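Local coordinates for protein ficolin-3 (Homo sapiens, PDB 2J5Z) that acts as a lectin of innate immunity, recognising sugars such as galactose through its fibrinogen-like domain, at residues L123-V126 and D127-L131; A190-E193 and A194-H197; F76-Q79 and E80-F83; L31-P34 and E35-L39. All coordinates share one frame; numbering follows the deposited sequence. Where two conformers were deposited one is given.

Interaction 1: L123-V126 and D127-L131; sequences LGEV and DHYQL. With ACT (acetate ion), chain F.
Tyr129 turns its ring back beneath the beginning of its own loop and presses one face against Glu125. The CA of Glu125 stands 3.9 Å from the centroid of the Tyr129 ring and 15° off its normal, a CH-pi contact displaced toward the rim. From there the extended Glu125 chain runs obliquely past the phenol, with CB 3.5 Å from Tyr129 OH and the carboxylate and ring planes only 18° apart. At the ring edge Leu123 O lies near the plane, 3.3 Å from Tyr129 CD1. That oxygen is buried without a conventional partner, and the CA-H of Tyr129 also points at it. The backbone is tightly wound as well. Tyr129 N reaches Gly124 O at 3.0 Å and His128 N reaches Glu125 O at 2.9 Å, which, with His128 in a left-handed conformation, is the bond pattern of a Schellman motif. Leu123 N closes the turn on Gln130 O with a nearly straight bond of 2.9 Å.

Away from the tyrosine the contact is looser: a water takes the N-H of Gly124 and donates to Asp127 OD2, and Val126 is exposed. Near the ring, an acetate, probably from the crystallisation liquor, accepts from Glu125 N through OXT at 3.0 Å.

The whole turn connects the antiparallel strands 112-122 and 131-133. Helix 69-74 meets it through Trp69 and Arg73, both bound to Glu125 OE2, and Glu88 of helix 87-94 pairs with Tyr129 OH. On another side the His128 ring stacks on His160.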
ATOM      1  N   LEU A 123      -2.866 -19.300 -23.621  1.00 13.81           N
ATOM      2  CA  LEU A 123      -3.594 -19.141 -24.880  1.00 14.74           C
ATOM      3  C   LEU A 123      -4.761 -18.200 -24.634  1.00 15.07           C
ATOM      4  O   LEU A 123      -4.981 -17.781 -23.492  1.00 14.57           O
ATOM      5  CB  LEU A 123      -4.062 -20.494 -25.412  1.00 15.39           C
ATOM      6  CG  LEU A 123      -2.996 -21.290 -26.185  1.00 17.46           C
ATOM      7  CD1 LEU A 123      -1.809 -21.607 -25.290  1.00 20.14           C
ATOM      8  CD2 LEU A 123      -3.562 -22.565 -26.797  1.00 16.34           C
ATOM      9  N   GLY A 124      -5.485 -17.844 -25.695  1.00 16.21           N
ATOM     10  CA  GLY A 124      -6.611 -16.898 -25.589  1.00 16.62           C
ATOM     11  C   GLY A 124      -7.898 -17.501 -25.031  1.00 16.20           C
ATOM     12  O   GLY A 124      -7.951 -18.680 -24.683  1.00 16.40           O
ATOM     13  N   GLU A 125      -8.949 -16.692 -24.929  1.00 16.29           N
ATOM     14  CA  GLU A 125     -10.171 -17.136 -24.260  1.00 16.65           C
ATOM     15  C   GLU A 125     -10.904 -18.269 -25.000  1.00 16.87           C
ATOM     16  O   GLU A 125     -11.560 -19.111 -24.377  1.00 16.42           O
ATOM     17  CB  GLU A 125     -11.133 -15.965 -24.039  1.00 16.73           C
ATOM     18  CG  GLU A 125     -12.290 -16.341 -23.123  1.00 16.96           C
ATOM     19  CD  GLU A 125     -13.181 -15.177 -22.766  1.00 16.33           C
ATOM     20  OE1 GLU A 125     -12.985 -14.079 -23.339  1.00 17.00           O
ATOM     21  OE2 GLU A 125     -14.078 -15.365 -21.907  1.00 16.08           O
ATOM     22  N   VAL A 126     -10.807 -18.270 -26.324  1.00 18.58           N
ATOM     23  CA  VAL A 126     -11.411 -19.350 -27.109  1.00 20.03           C
ATOM     24  C   VAL A 126     -10.821 -20.709 -26.732  1.00 19.80           C
ATOM     25  O   VAL A 126     -11.505 -21.741 -26.774  1.00 20.28           O
ATOM     26  CB  VAL A 126     -11.209 -19.151 -28.618  1.00 20.82           C
ATOM     27  CG1 VAL A 126      -9.776 -19.457 -29.025  1.00 25.62           C
ATOM     28  CG2 VAL A 126     -12.180 -20.055 -29.390  1.00 21.40           C
ATOM     29  N   ASP A 127      -9.543 -20.698 -26.373  1.00 19.47           N
ATOM     30  CA  ASP A 127      -8.836 -21.896 -25.946  1.00 19.40           C
ATOM     31  C   ASP A 127      -8.847 -22.029 -24.418  1.00 17.82           C
ATOM     32  O   ASP A 127      -8.067 -22.785 -23.833  1.00 18.33           O
ATOM     33  CB  ASP A 127      -7.409 -21.884 -26.493  1.00 20.27           C
ATOM     34  CG  ASP A 127      -7.355 -22.084 -27.999  1.00 23.50           C
ATOM     35  OD1 ASP A 127      -7.965 -23.056 -28.499  1.00 26.80           O
ATOM     36  OD2 ASP A 127      -6.701 -21.284 -28.686  1.00 25.06           O
ATOM     37  N   HIS A 128      -9.742 -21.289 -23.775  1.00 17.01           N
ATOM     38  CA  HIS A 128      -9.958 -21.395 -22.343  1.00 16.83           C
ATOM     39  C   HIS A 128      -8.706 -21.060 -21.536  1.00 14.42           C
ATOM     40  O   HIS A 128      -8.487 -21.623 -20.469  1.00 15.16           O
ATOM     41  CB  HIS A 128     -10.436 -22.798 -21.978  1.00 18.73           C
ATOM     42  CG  HIS A 128     -11.523 -23.301 -22.872  1.00 23.13           C
ATOM     43  ND1 HIS A 128     -12.724 -22.642 -23.024  1.00 26.56           N
ATOM     44  CD2 HIS A 128     -11.587 -24.392 -23.672  1.00 25.26           C
ATOM     45  CE1 HIS A 128     -13.482 -23.304 -23.881  1.00 26.01           C
ATOM     46  NE2 HIS A 128     -12.814 -24.367 -24.291  1.00 25.59           N
ATOM     47  N   TYR A 129      -7.892 -20.155 -22.064  1.00 13.76           N
ATOM     48  CA  TYR A 129      -6.681 -19.676 -21.361  1.00 12.22           C
ATOM     49  C   TYR A 129      -5.792 -20.844 -20.996  1.00 12.70           C
ATOM     50  O   TYR A 129      -5.179 -20.876 -19.919  1.00 14.09           O
ATOM     51  CB  TYR A 129      -7.024 -18.799 -20.136  1.00 11.59           C
ATOM     52  CG  TYR A 129      -7.760 -17.522 -20.500  1.00 10.70           C
ATOM     53  CD1 TYR A 129      -7.166 -16.568 -21.324  1.00 10.43           C
ATOM     54  CD2 TYR A 129      -9.043 -17.261 -19.994  1.00 13.13           C
ATOM     55  CE1 TYR A 129      -7.830 -15.392 -21.673  1.00 12.13           C
ATOM     56  CE2 TYR A 129      -9.721 -16.066 -20.333  1.00 12.45           C
ATOM     57  CZ  TYR A 129      -9.105 -15.155 -21.172  1.00 13.25           C
ATOM     58  OH  TYR A 129      -9.750 -13.995 -21.503  1.00 14.54           O
ATOM     59  N   GLN A 130      -5.708 -21.791 -21.926  1.00 13.58           N
ATOM     60  CA  GLN A 130      -4.898 -22.994 -21.759  1.00 14.25           C
ATOM     61  C   GLN A 130      -3.456 -22.620 -21.394  1.00 13.78           C
ATOM     62  O   GLN A 130      -2.863 -21.709 -21.973  1.00 13.15           O
ATOM     63  CB  GLN A 130      -4.945 -23.815 -23.050  1.00 15.32           C
ATOM     64  CG  GLN A 130      -4.095 -25.080 -23.062  1.00 17.07           C
ATOM     65  CD  GLN A 130      -4.219 -25.821 -24.390  1.00 20.14           C
ATOM     66  OE1 GLN A 130      -5.327 -26.124 -24.850  1.00 22.64           O
ATOM     67  NE2 GLN A 130      -3.086 -26.113 -25.008  1.00 20.36           N
ATOM     68  N   LEU A 131      -2.888 -23.348 -20.442  1.00 13.20           N
ATOM     69  CA  LEU A 131      -1.517 -23.097 -20.018  1.00 12.65           C
ATOM     70  C   LEU A 131      -0.524 -23.679 -21.008  1.00 12.75           C
ATOM     71  O   LEU A 131      -0.648 -24.844 -21.418  1.00 13.59           O
ATOM     72  CB  LEU A 131      -1.268 -23.736 -18.651  1.00 12.29           C
ATOM     73  CG  LEU A 131       0.166 -23.627 -18.096  1.00 11.18           C
ATOM     74  CD1 LEU A 131       0.607 -22.176 -17.895  1.00 13.30           C
ATOM     75  CD2 LEU A 131       0.212 -24.375 -16.784  1.00 12.02           C
TER
HETATM   76  C   ACT F1279      -7.936 -13.339 -26.486  1.00 17.31           C
HETATM   77  O   ACT F1279      -7.688 -12.093 -26.560  1.00 16.98           O
HETATM   78  OXT ACT F1279      -8.279 -13.839 -25.373  1.00 17.93           O
HETATM   79  CH3 ACT F1279      -7.822 -14.210 -27.688  1.00 13.86           C
HETATM   80  O   HOH W   1      -5.188 -18.934 -28.242  1.00 30.10           O

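Interaction 2: A190-E193 and A194-H197; sequences AVSE and AAAH
The methyl of Ala190 points into the turn that follows it and lodges between backbone and ring, with its CB 3.8 Å from Ala196 CA and 3.9 Å from His197 CD2. It meets the imidazole obliquely. The ring itself lies beneath the carbonyl of Ala195, whose oxygen sits 3.8 Å above the plane of the His197 ring and over its centre. A torsion that sets CG beside the backbone N (chi1 -41°) swings the ring back toward Ala190, and its NE2 is hydrogen-bonded to Tyr189 O, which helps fix the ring's rotation.

At the other end of the loop Ser192 directs its hydroxyl over the start of the turn, with OG 3.9 Å from Ala194 CB and 4.1 Å from Ala195 CB. Glu193 behaves differently: its CB points away from the turn and the chain bends at chi2 (82°), carrying the carboxylate to Arg207 and His211. Its main-chain oxygen stays behind as the acceptor, taking Ala196 N at 3.0 Å. That donor stands well above the carbonyl plane, 70° out of it.

This is the closing bond of a type I beta turn from Glu193 to Ala196, a surface turn in the long, mostly irregular region between helix 167-171 and strand 215-220 of the fibrinogen-like domain. The same region supplies Tyr199 and Val209 to the galactose pocket, and the His197 side chain lies about 11 Å from the bound sugar.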
ATOM      1  N   ALA A 190      -6.149 -20.919   4.361  1.00 24.82           N
ATOM      2  CA  ALA A 190      -6.147 -21.427   5.729  1.00 26.12           C
ATOM      3  C   ALA A 190      -5.045 -20.755   6.542  1.00 26.87           C
ATOM      4  O   ALA A 190      -3.894 -20.669   6.096  1.00 26.97           O
ATOM      5  CB  ALA A 190      -5.965 -22.952   5.731  1.00 25.85           C
ATOM      6  N   VAL A 191      -5.382 -20.285   7.746  1.00 27.81           N
ATOM      7  CA  VAL A 191      -4.396 -19.591   8.579  1.00 29.32           C
ATOM      8  C   VAL A 191      -3.442 -20.526   9.315  1.00 29.76           C
ATOM      9  O   VAL A 191      -2.453 -20.069   9.882  1.00 30.91           O
ATOM     10  CB  VAL A 191      -5.047 -18.602   9.579  1.00 29.43           C
ATOM     11  CG1 VAL A 191      -5.942 -17.624   8.834  1.00 30.56           C
ATOM     12  CG2 VAL A 191      -5.831 -19.348  10.655  1.00 29.85           C
ATOM     13  N   SER A 192      -3.738 -21.828   9.285  1.00 31.04           N
ATOM     14  CA  SER A 192      -2.876 -22.856   9.889  1.00 31.43           C
ATOM     15  C   SER A 192      -3.270 -24.263   9.417  1.00 31.74           C
ATOM     16  O   SER A 192      -4.275 -24.431   8.719  1.00 31.87           O
ATOM     17  CB  SER A 192      -2.945 -22.780  11.421  1.00 31.70           C
ATOM     18  OG  SER A 192      -4.245 -23.105  11.868  1.00 29.81           O
ATOM     19  N   GLU A 193      -2.483 -25.267   9.809  1.00 33.22           N
ATOM     20  CA  GLU A 193      -2.789 -26.679   9.518  1.00 34.02           C
ATOM     21  C   GLU A 193      -4.115 -27.133  10.136  1.00 34.42           C
ATOM     22  O   GLU A 193      -4.900 -27.840   9.496  1.00 34.51           O
ATOM     23  CB  GLU A 193      -1.646 -27.591   9.985  1.00 34.62           C
ATOM     24  CG  GLU A 193      -1.777 -29.068   9.587  1.00 35.46           C
ATOM     25  CD  GLU A 193      -1.321 -29.361   8.167  1.00 37.42           C
ATOM     26  OE1 GLU A 193      -0.340 -28.729   7.699  1.00 37.45           O
ATOM     27  OE2 GLU A 193      -1.937 -30.242   7.521  1.00 37.73           O
ATOM     28  N   ALA A 194      -4.371 -26.716  11.376  1.00 34.68           N
ATOM     29  CA  ALA A 194      -5.600 -27.083  12.061  1.00 34.75           C
ATOM     30  C   ALA A 194      -6.824 -26.708  11.231  1.00 35.58           C
ATOM     31  O   ALA A 194      -7.754 -27.508  11.074  1.00 36.43           O
ATOM     32  CB  ALA A 194      -5.659 -26.418  13.427  1.00 35.01           C
ATOM     33  N   ALA A 195      -6.801 -25.494  10.682  1.00 35.32           N
ATOM     34  CA  ALA A 195      -7.935 -24.954   9.941  1.00 35.99           C
ATOM     35  C   ALA A 195      -7.939 -25.372   8.468  1.00 35.71           C
ATOM     36  O   ALA A 195      -8.874 -25.055   7.725  1.00 35.67           O
ATOM     37  CB  ALA A 195      -7.970 -23.426  10.067  1.00 35.67           C
ATOM     38  N   ALA A 196      -6.907 -26.106   8.066  1.00 36.03           N
ATOM     39  CA  ALA A 196      -6.736 -26.526   6.676  1.00 35.76           C
ATOM     40  C   ALA A 196      -7.893 -27.349   6.115  1.00 36.42           C
ATOM     41  O   ALA A 196      -8.528 -28.149   6.812  1.00 36.43           O
ATOM     42  CB  ALA A 196      -5.423 -27.257   6.496  1.00 35.90           C
ATOM     43  N   HIS A 197      -8.155 -27.136   4.834  1.00 35.86           N
ATOM     44  CA  HIS A 197      -9.228 -27.814   4.150  1.00 36.24           C
ATOM     45  C   HIS A 197      -8.643 -29.080   3.531  1.00 35.16           C
ATOM     46  O   HIS A 197      -7.429 -29.253   3.525  1.00 35.65           O
ATOM     47  CB  HIS A 197      -9.812 -26.861   3.109  1.00 37.09           C
ATOM     48  CG  HIS A 197      -9.943 -25.456   3.617  1.00 39.13           C
ATOM     49  ND1 HIS A 197     -11.130 -24.942   4.094  1.00 40.15           N
ATOM     50  CD2 HIS A 197      -9.018 -24.478   3.781  1.00 39.81           C
ATOM     51  CE1 HIS A 197     -10.938 -23.698   4.501  1.00 40.25           C
ATOM     52  NE2 HIS A 197      -9.665 -23.394   4.323  1.00 40.03           N
TER

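Interaction 3: F76-Q79 and E80-F83; sequences FGNQ and ESEF
The Phe83 ring meets Asn78 at its edge, where Asn78 O lies near the ring plane, 3.9 Å from Phe83 CD2; Trp28 packs against the same ring edge-to-face. Two other flat groups, the Asn78 amide and the Glu80 carboxylate, run alongside each other in the same direction, their planes 16° apart. A water links them, accepting from Asn78 ND2 and donating to Glu80 OE1. With CG anti to the backbone N (chi1 -169°), Asn78 brings OD1 to 2.9 Å from Glu80 N, which closes an Asx turn. Asn78 has two conformers, so this grip and the water bridge belong to the one described.

The main chain closes the same loop: Ser81 N reaches Asn78 O at 2.9 Å in a type I beta turn. Behind it Asn78 N gives a nearly straight bond of 2.8 Å to Glu82 O. Two residues, Ser81 and Glu82, stand opposite the single Asn78, a classic beta bulge, and Gly77 then pairs with Phe83 as an antiparallel non-hydrogen-bonded pair.

The hairpin joins strands 76-77 and 83-84, and Phe83 continues the pairing to Arg57 of strand 52-58. Phe76 packs edge-to-face on Tyr72 of helix 69-74, while the Glu82 carboxylate accepts backbone N-H groups of the loop from Gln59 to Val63. The turn also touches the second subunit, where Asn78 packs on its Ser26 and Gln79 on its Leu25.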
ATOM      1  N   PHE A  76      -9.007  -9.758 -10.228  1.00 12.50           N
ATOM      2  CA  PHE A  76      -9.713  -9.341  -9.010  1.00 13.15           C
ATOM      3  C   PHE A  76      -8.784  -9.270  -7.797  1.00 14.06           C
ATOM      4  O   PHE A  76      -7.667  -9.810  -7.816  1.00 14.68           O
ATOM      5  CB  PHE A  76     -10.857 -10.312  -8.699  1.00 13.70           C
ATOM      6  CG  PHE A  76     -10.390 -11.705  -8.403  1.00 13.44           C
ATOM      7  CD1 PHE A  76      -9.956 -12.049  -7.127  1.00 13.03           C
ATOM      8  CD2 PHE A  76     -10.365 -12.664  -9.406  1.00 11.78           C
ATOM      9  CE1 PHE A  76      -9.511 -13.349  -6.855  1.00 13.63           C
ATOM     10  CE2 PHE A  76      -9.908 -13.955  -9.145  1.00 12.00           C
ATOM     11  CZ  PHE A  76      -9.484 -14.293  -7.877  1.00 13.05           C
ATOM     12  N   GLY A  77      -9.243  -8.620  -6.725  1.00 14.06           N
ATOM     13  CA  GLY A  77      -8.447  -8.558  -5.505  1.00 14.58           C
ATOM     14  C   GLY A  77      -8.077  -7.144  -5.088  1.00 14.60           C
ATOM     15  O   GLY A  77      -8.685  -6.177  -5.547  1.00 14.64           O
ATOM     16  N   ASN A  78      -7.074  -7.022  -4.222  0.50 14.05           N
ATOM     17  CA  ASN A  78      -6.682  -5.724  -3.667  0.50 15.31           C
ATOM     18  C   ASN A  78      -5.177  -5.499  -3.820  0.50 15.21           C
ATOM     19  O   ASN A  78      -4.378  -6.355  -3.428  0.50 14.35           O
ATOM     20  CB  ASN A  78      -7.092  -5.645  -2.189  0.50 15.38           C
ATOM     21  CG  ASN A  78      -6.966  -4.235  -1.604  0.50 16.77           C
ATOM     22  OD1 ASN A  78      -5.962  -3.552  -1.795  0.50 17.05           O
ATOM     23  ND2 ASN A  78      -7.998  -3.800  -0.879  0.50 15.97           N
ATOM     24  N   GLN A  79      -4.799  -4.355  -4.396  1.00 15.79           N
ATOM     25  CA  GLN A  79      -3.378  -4.008  -4.612  1.00 15.94           C
ATOM     26  C   GLN A  79      -2.504  -4.190  -3.357  1.00 17.20           C
ATOM     27  O   GLN A  79      -1.354  -4.633  -3.443  1.00 16.92           O
ATOM     28  CB  GLN A  79      -3.240  -2.573  -5.132  1.00 16.80           C
ATOM     29  CG  GLN A  79      -3.699  -2.423  -6.601  1.00 16.50           C
ATOM     30  CD  GLN A  79      -3.483  -1.031  -7.155  1.00 18.31           C
ATOM     31  OE1 GLN A  79      -2.739  -0.237  -6.593  1.00 19.74           O
ATOM     32  NE2 GLN A  79      -4.139  -0.725  -8.261  1.00 20.38           N
ATOM     33  N   GLU A  80      -3.077  -3.874  -2.202  1.00 18.01           N
ATOM     34  CA  GLU A  80      -2.361  -3.897  -0.919  1.00 20.18           C
ATOM     35  C   GLU A  80      -2.112  -5.311  -0.415  1.00 20.16           C
ATOM     36  O   GLU A  80      -1.252  -5.538   0.457  1.00 20.23           O
ATOM     37  CB  GLU A  80      -3.221  -3.160   0.116  1.00 21.90           C
ATOM     38  CG  GLU A  80      -2.576  -2.882   1.447  0.50 24.62           C
ATOM     39  CD  GLU A  80      -3.567  -2.278   2.429  0.50 25.57           C
ATOM     40  OE1 GLU A  80      -4.712  -2.779   2.506  0.50 26.10           O
ATOM     41  OE2 GLU A  80      -3.201  -1.302   3.118  0.50 27.47           O
ATOM     42  N   SER A  81      -2.875  -6.267  -0.936  1.00 18.91           N
ATOM     43  CA  SER A  81      -2.802  -7.621  -0.412  1.00 18.77           C
ATOM     44  C   SER A  81      -2.870  -8.664  -1.524  1.00 19.04           C
ATOM     45  O   SER A  81      -1.953  -8.772  -2.347  1.00 21.16           O
ATOM     46  CB  SER A  81      -3.877  -7.856   0.666  1.00 18.28           C
ATOM     47  OG  SER A  81      -5.208  -7.788   0.164  1.00 17.79           O
ATOM     48  N   GLU A  82      -3.972  -9.397  -1.569  1.00 17.43           N
ATOM     49  CA  GLU A  82      -4.085 -10.569  -2.431  1.00 15.69           C
ATOM     50  C   GLU A  82      -4.781 -10.238  -3.744  1.00 14.97           C
ATOM     51  O   GLU A  82      -5.724  -9.446  -3.763  1.00 14.24           O
ATOM     52  CB  GLU A  82      -4.850 -11.655  -1.692  1.00 16.47           C
ATOM     53  CG  GLU A  82      -4.237 -12.005  -0.343  1.00 16.46           C
ATOM     54  CD  GLU A  82      -4.958 -13.155   0.324  1.00 17.99           C
ATOM     55  OE1 GLU A  82      -6.203 -13.178   0.287  1.00 19.49           O
ATOM     56  OE2 GLU A  82      -4.277 -14.053   0.851  1.00 17.87           O
ATOM     57  N   PHE A  83      -4.308 -10.835  -4.843  1.00 13.72           N
ATOM     58  CA  PHE A  83      -4.939 -10.596  -6.140  1.00 12.42           C
ATOM     59  C   PHE A  83      -4.620 -11.660  -7.182  1.00 12.54           C
ATOM     60  O   PHE A  83      -3.700 -12.468  -7.011  1.00 11.66           O
ATOM     61  CB  PHE A  83      -4.515  -9.232  -6.704  1.00 13.70           C
ATOM     62  CG  PHE A  83      -3.037  -9.103  -6.905  1.00 13.39           C
ATOM     63  CD1 PHE A  83      -2.442  -9.540  -8.082  1.00 14.90           C
ATOM     64  CD2 PHE A  83      -2.237  -8.540  -5.913  1.00 12.71           C
ATOM     65  CE1 PHE A  83      -1.080  -9.424  -8.259  1.00 14.57           C
ATOM     66  CE2 PHE A  83      -0.884  -8.410  -6.088  1.00 14.93           C
ATOM     67  CZ  PHE A  83      -0.292  -8.858  -7.247  1.00 13.22           C
TER
HETATM   68  O   HOH W   2      -7.181  -1.771   0.872  1.00 40.92           O

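Interaction 4: L31-P34 and E35-L39; sequences LCLP and EGRAL
Leu31 and Leu39 form an antiparallel hydrogen-bonded pair, Cys32 and Ala38 the non-hydrogen-bonded pair next to it, and the chain reverses through a type I turn from Leu33 to Gly36. Gly36 N closes that turn on Leu33 O at 2.7 Å, while Leu33 N reaches Arg37 O at 2.9 Å; with Gly36 in a left-handed conformation, this is a type I turn with a G1 bulge.

Among the side chains, Leu33 is central. Its CD1 lies over one face of the Arg37 guanidinium, 3.2 Å from Arg37 NH2, and its other branch crosses Leu39, with Leu33 CD2 4.0 Å from Leu39 CD2. Arg37 leaves the backbone extended and bends at chi3 (59°), which turns NE toward Glu35. The resulting salt bridge, Arg37 NE to Glu35 OE2 at 2.8 Å, lies close to the guanidinium plane but reaches the anti side of OE2 tilted from the carboxylate plane.

The turn joins strands 28-32 and 38-44 into a hairpin. Helix 87-94 covers the leucine side: Leu33 packs on Leu93, and Gln92 and Asn89 take the two terminal nitrogens of Arg37. Cys32 joins the N-terminal segment through its disulfide to Cys8.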
ATOM      1  N   LEU A  31       2.082  -0.593 -16.934  1.00 23.11           N
ATOM      2  CA  LEU A  31       2.691  -1.070 -18.168  1.00 24.10           C
ATOM      3  C   LEU A  31       1.777  -0.634 -19.298  1.00 24.80           C
ATOM      4  O   LEU A  31       0.585  -0.449 -19.091  1.00 23.61           O
ATOM      5  CB  LEU A  31       2.784  -2.596 -18.206  1.00 24.75           C
ATOM      6  CG  LEU A  31       3.497  -3.377 -17.110  1.00 25.71           C
ATOM      7  CD1 LEU A  31       3.646  -4.837 -17.516  1.00 25.09           C
ATOM      8  CD2 LEU A  31       4.856  -2.757 -16.816  1.00 25.08           C
ATOM      9  N   CYS A  32       2.341  -0.451 -20.483  1.00 25.57           N
ATOM     10  CA  CYS A  32       1.528  -0.191 -21.665  1.00 26.83           C
ATOM     11  C   CYS A  32       1.478  -1.495 -22.445  1.00 25.36           C
ATOM     12  O   CYS A  32       2.489  -1.956 -22.972  1.00 24.61           O
ATOM     13  CB  CYS A  32       2.112   0.947 -22.511  1.00 29.14           C
ATOM     14  SG  CYS A  32       0.940   1.647 -23.745  1.00 33.98           S
ATOM     15  N   LEU A  33       0.300  -2.111 -22.467  1.00 24.37           N
ATOM     16  CA  LEU A  33       0.091  -3.369 -23.172  1.00 23.29           C
ATOM     17  C   LEU A  33       0.179  -3.193 -24.684  1.00 22.90           C
ATOM     18  O   LEU A  33      -0.048  -2.098 -25.201  1.00 22.41           O
ATOM     19  CB  LEU A  33      -1.274  -3.951 -22.812  1.00 23.25           C
ATOM     20  CG  LEU A  33      -1.486  -4.323 -21.340  1.00 23.61           C
ATOM     21  CD1 LEU A  33      -2.921  -4.721 -21.121  1.00 23.30           C
ATOM     22  CD2 LEU A  33      -0.560  -5.458 -20.966  1.00 24.00           C
ATOM     23  N   PRO A  34       0.512  -4.275 -25.396  1.00 22.18           N
ATOM     24  CA  PRO A  34       0.656  -4.224 -26.853  1.00 22.66           C
ATOM     25  C   PRO A  34      -0.542  -3.561 -27.539  1.00 22.36           C
ATOM     26  O   PRO A  34      -0.366  -2.857 -28.538  1.00 22.96           O
ATOM     27  CB  PRO A  34       0.749  -5.699 -27.241  1.00 22.04           C
ATOM     28  CG  PRO A  34       1.360  -6.354 -26.039  1.00 22.95           C
ATOM     29  CD  PRO A  34       0.806  -5.616 -24.855  1.00 23.05           C
ATOM     30  N   GLU A  35      -1.743  -3.757 -27.002  1.00 21.87           N
ATOM     31  CA  GLU A  35      -2.948  -3.171 -27.617  1.00 20.98           C
ATOM     32  C   GLU A  35      -3.141  -1.689 -27.279  1.00 20.99           C
ATOM     33  O   GLU A  35      -4.108  -1.068 -27.719  1.00 20.28           O
ATOM     34  CB  GLU A  35      -4.215  -3.974 -27.264  1.00 20.44           C
ATOM     35  CG  GLU A  35      -4.807  -3.667 -25.886  1.00 19.80           C
ATOM     36  CD  GLU A  35      -6.065  -4.464 -25.594  1.00 19.97           C
ATOM     37  OE1 GLU A  35      -6.401  -5.383 -26.385  1.00 17.11           O
ATOM     38  OE2 GLU A  35      -6.720  -4.178 -24.564  1.00 19.66           O
ATOM     39  N   GLY A  36      -2.233  -1.128 -26.486  1.00 20.66           N
ATOM     40  CA  GLY A  36      -2.289   0.295 -26.154  1.00 21.22           C
ATOM     41  C   GLY A  36      -3.167   0.622 -24.964  1.00 21.45           C
ATOM     42  O   GLY A  36      -3.746   1.707 -24.885  1.00 22.74           O
ATOM     43  N   ARG A  37      -3.266  -0.317 -24.028  1.00 20.58           N
ATOM     44  CA  ARG A  37      -4.052  -0.135 -22.817  1.00 19.46           C
ATOM     45  C   ARG A  37      -3.107  -0.160 -21.616  1.00 19.83           C
ATOM     46  O   ARG A  37      -2.209  -0.994 -21.551  1.00 19.89           O
ATOM     47  CB  ARG A  37      -5.092  -1.251 -22.708  1.00 18.76           C
ATOM     48  CG  ARG A  37      -5.797  -1.359 -21.366  1.00 17.08           C
ATOM     49  CD  ARG A  37      -6.917  -2.407 -21.411  1.00 17.07           C
ATOM     50  NE  ARG A  37      -6.482  -3.769 -21.763  1.00 17.68           N
ATOM     51  CZ  ARG A  37      -6.221  -4.727 -20.873  1.00 18.65           C
ATOM     52  NH1 ARG A  37      -6.321  -4.467 -19.573  1.00 19.36           N
ATOM     53  NH2 ARG A  37      -5.835  -5.945 -21.275  1.00 16.93           N
ATOM     54  N   ALA A  38      -3.294   0.767 -20.688  1.00 20.95           N
ATOM     55  CA  ALA A  38      -2.439   0.823 -19.500  1.00 20.75           C
ATOM     56  C   ALA A  38      -2.934  -0.166 -18.467  1.00 20.32           C
ATOM     57  O   ALA A  38      -4.135  -0.292 -18.238  1.00 19.82           O
ATOM     58  CB  ALA A  38      -2.409   2.224 -18.911  1.00 22.56           C
ATOM     59  N   LEU A  39      -2.002  -0.858 -17.823  1.00 19.12           N
ATOM     60  CA  LEU A  39      -2.367  -1.867 -16.840  1.00 18.56           C
ATOM     61  C   LEU A  39      -1.503  -1.679 -15.601  1.00 17.45           C
ATOM     62  O   LEU A  39      -0.291  -1.692 -15.725  1.00 17.73           O
ATOM     63  CB  LEU A  39      -2.089  -3.254 -17.425  1.00 18.24           C
ATOM     64  CG  LEU A  39      -2.307  -4.472 -16.518  1.00 19.49           C
ATOM     65  CD1 LEU A  39      -3.756  -4.621 -16.151  1.00 19.85           C
ATOM     66  CD2 LEU A  39      -1.767  -5.754 -17.151  1.00 20.64           C
TER

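How the interactions relate
From the N terminus, interaction 4 comes first, closing the hairpin between strands 28-32 and 38-44. Interaction 3 follows, closing the link from strand 76-77 to strand 83-84 in the same antiparallel sheet; their centres lie about 20 Å apart. Interaction 1 then turns the chain from strand 112-122 into strand 131-133, and interaction 2 closes a turn in the long region before strand 215-220. Each is a local reversal, so the four run in series without nesting or crossing, and none touches another. Interaction 2 lies across the chain's centre from both interaction 1 and interaction 4. Helix 87-94 receives side chains from both 31-39 and 123-131, an indirect tie between these two turns.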